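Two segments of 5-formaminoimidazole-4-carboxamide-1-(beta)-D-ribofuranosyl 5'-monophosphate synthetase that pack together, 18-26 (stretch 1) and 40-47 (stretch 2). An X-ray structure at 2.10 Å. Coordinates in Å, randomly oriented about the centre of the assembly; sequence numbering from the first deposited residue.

Stretch 1 (18-26) EITIATLGS
Stretch 2 (40-47) GFSTVCIT

What holds the two stretches together? Five backbone hydrogen bonds form a parallel ladder: Ile21 N to Ser42 O (3.2 Å), Val44 N to Ile21 O (2.9 Å), Thr23 N to Val44 O (3.2 Å), Ile46 N to Thr23 O (3.1 Å) and Gly25 N to Ile46 O (2.8 Å). Ile21 and Thr23 each use both N and O, so stretch 1 bonds through alternate residues, while Ala22 and Leu24 turn theirs away from this partner. Before the first rung, a water donates to Ile19 O at 2.7 Å and accepts from Ser42 N at 2.9 Å, bridging a gap the backbones leave open.

What backbone yields this pattern? In strand 20-24 phi runs from -82° at Leu24 to -166° at Thr23, psi from 126° at Ile21 to 167° at Thr20; its N-to-C direction lies 17° from that of the strand through Val44, Cys45 and Ile46, where phi runs from -74° to -120° and psi from 116° to 129°. Ile21 pairs with Thr43, Ala22 with Val44 (CA to CA 4.4 Å), Thr23 with Cys45 and Leu24 with Ile46 (CA to CA 4.6 Å).

Which side chains meet? Ala22, Val44, Leu24 (t, p) and Ile46 (m, t) share one face; Ala22 CB lies 3.7 Å from Val44 CB, and Leu24 CD1 4.0 Å from Ile46 CB. On the other face, Ile21 (m, t) extends CD1 over the Phe41 ring (chi1 m, chi2 -90°), 3.6 Å from Phe41 CD2, a CH-pi contact.

Why does Gly25 fit here? Gly25 CA is 3.6 Å from Cys45 SG (chi1 t); a CB would clash with that sulfur.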

# COMPACT_ATOMS: atom_id res chain seq x y z
N GLU A 18 24.29 -13.80 -1.66
CA GLU A 18 23.31 -14.73 -1.11
C GLU A 18 23.28 -14.71 0.42
O GLU A 18 23.08 -15.75 1.05
CB GLU A 18 23.59 -16.14 -1.61
CG GLU A 18 23.70 -16.21 -3.12
CD GLU A 18 23.89 -17.62 -3.62
OE1 GLU A 18 23.95 -18.55 -2.79
OE2 GLU A 18 23.99 -17.80 -4.86
N ILE A 19 23.47 -13.53 1.01
CA ILE A 19 23.42 -13.39 2.46
C ILE A 19 22.00 -13.66 2.96
O ILE A 19 21.04 -13.03 2.51
CB ILE A 19 23.89 -12.00 2.92
CG1 ILE A 19 25.33 -11.74 2.50
CG2 ILE A 19 23.73 -11.84 4.43
CD1 ILE A 19 26.31 -12.77 2.98
N THR A 20 21.88 -14.62 3.86
CA THR A 20 20.59 -14.92 4.48
C THR A 20 20.59 -14.46 5.93
O THR A 20 21.63 -14.12 6.50
CB THR A 20 20.27 -16.42 4.43
OG1 THR A 20 21.16 -17.12 5.31
CG2 THR A 20 20.40 -16.96 3.02
N ILE A 21 19.40 -14.43 6.53
CA ILE A 21 19.27 -14.08 7.93
C ILE A 21 18.75 -15.29 8.67
O ILE A 21 17.75 -15.89 8.28
CB ILE A 21 18.34 -12.87 8.15
CG1 ILE A 21 19.05 -11.60 7.68
CG2 ILE A 21 17.92 -12.76 9.62
CD1 ILE A 21 18.18 -10.36 7.70
N ALA A 22 19.47 -15.68 9.72
CA ALA A 22 19.07 -16.84 10.51
C ALA A 22 18.85 -16.51 11.99
O ALA A 22 19.39 -15.53 12.52
CB ALA A 22 20.10 -17.96 10.36
N THR A 23 18.04 -17.33 12.64
CA THR A 23 17.78 -17.20 14.06
C THR A 23 17.12 -18.49 14.52
O THR A 23 16.69 -19.30 13.70
CB THR A 23 16.86 -15.99 14.36
OG1 THR A 23 17.07 -15.54 15.71
CG2 THR A 23 15.41 -16.34 14.15
N LEU A 24 17.06 -18.69 15.83
CA LEU A 24 16.39 -19.87 16.39
C LEU A 24 14.89 -19.61 16.46
O LEU A 24 14.46 -18.51 16.81
CB LEU A 24 16.96 -20.21 17.78
CG LEU A 24 16.17 -21.18 18.66
CD1 LEU A 24 16.19 -22.58 18.08
CD2 LEU A 24 16.70 -21.18 20.09
N GLY A 25 14.10 -20.63 16.16
CA GLY A 25 12.66 -20.49 16.11
C GLY A 25 11.99 -20.38 17.47
O GLY A 25 11.38 -21.33 17.95
N SER A 26 12.09 -19.20 18.07
CA SER A 26 11.48 -18.94 19.37
C SER A 26 11.69 -17.48 19.75
O SER A 26 12.34 -16.74 19.02
CB SER A 26 12.14 -19.82 20.45
OG SER A 26 11.44 -19.69 21.68
N GLY A 40 13.75 -8.55 1.73
CA GLY A 40 14.27 -9.22 0.55
C GLY A 40 15.20 -10.38 0.82
O GLY A 40 15.70 -11.01 -0.11
N PHE A 41 15.43 -10.67 2.10
CA PHE A 41 16.31 -11.77 2.47
C PHE A 41 15.59 -13.10 2.37
O PHE A 41 14.38 -13.17 2.54
CB PHE A 41 16.82 -11.60 3.90
CG PHE A 41 17.75 -10.45 4.08
CD1 PHE A 41 19.11 -10.62 3.92
CD2 PHE A 41 17.27 -9.21 4.43
CE1 PHE A 41 19.98 -9.55 4.09
CE2 PHE A 41 18.12 -8.14 4.60
CZ PHE A 41 19.48 -8.31 4.43
N SER A 42 16.36 -14.15 2.08
CA SER A 42 15.90 -15.50 2.33
C SER A 42 16.27 -15.81 3.79
O SER A 42 17.30 -15.35 4.28
CB SER A 42 16.56 -16.48 1.37
OG SER A 42 15.94 -17.75 1.45
N THR A 43 15.42 -16.57 4.48
CA THR A 43 15.57 -16.75 5.93
C THR A 43 15.79 -18.20 6.34
O THR A 43 15.20 -19.11 5.76
CB THR A 43 14.33 -16.27 6.67
OG1 THR A 43 13.18 -16.94 6.13
CG2 THR A 43 14.15 -14.76 6.54
N VAL A 44 16.60 -18.39 7.38
CA VAL A 44 16.84 -19.71 7.95
C VAL A 44 16.35 -19.78 9.40
O VAL A 44 16.68 -18.92 10.22
CB VAL A 44 18.35 -20.06 7.91
CG1 VAL A 44 18.58 -21.46 8.47
CG2 VAL A 44 18.89 -19.94 6.49
N CYS A 45 15.56 -20.80 9.71
CA CYS A 45 15.03 -20.97 11.05
C CYS A 45 15.46 -22.30 11.66
O CYS A 45 15.10 -23.36 11.17
CB CYS A 45 13.50 -20.91 11.00
SG CYS A 45 12.69 -21.13 12.58
N ILE A 46 16.24 -22.23 12.74
CA ILE A 46 16.55 -23.44 13.50
C ILE A 46 15.33 -23.86 14.31
O ILE A 46 14.80 -23.07 15.10
CB ILE A 46 17.75 -23.23 14.43
CG1 ILE A 46 18.92 -22.63 13.66
CG2 ILE A 46 18.15 -24.56 15.07
CD1 ILE A 46 20.14 -22.37 14.51
N THR A 47 14.89 -25.09 14.11
CA THR A 47 13.68 -25.58 14.76
C THR A 47 13.82 -27.06 15.16
O THR A 47 14.91 -27.63 15.07
CB THR A 47 12.46 -25.37 13.86
OG1 THR A 47 11.26 -25.71 14.57
CG2 THR A 47 12.56 -26.22 12.59
O HOH W 1 18.97 -13.74 1.00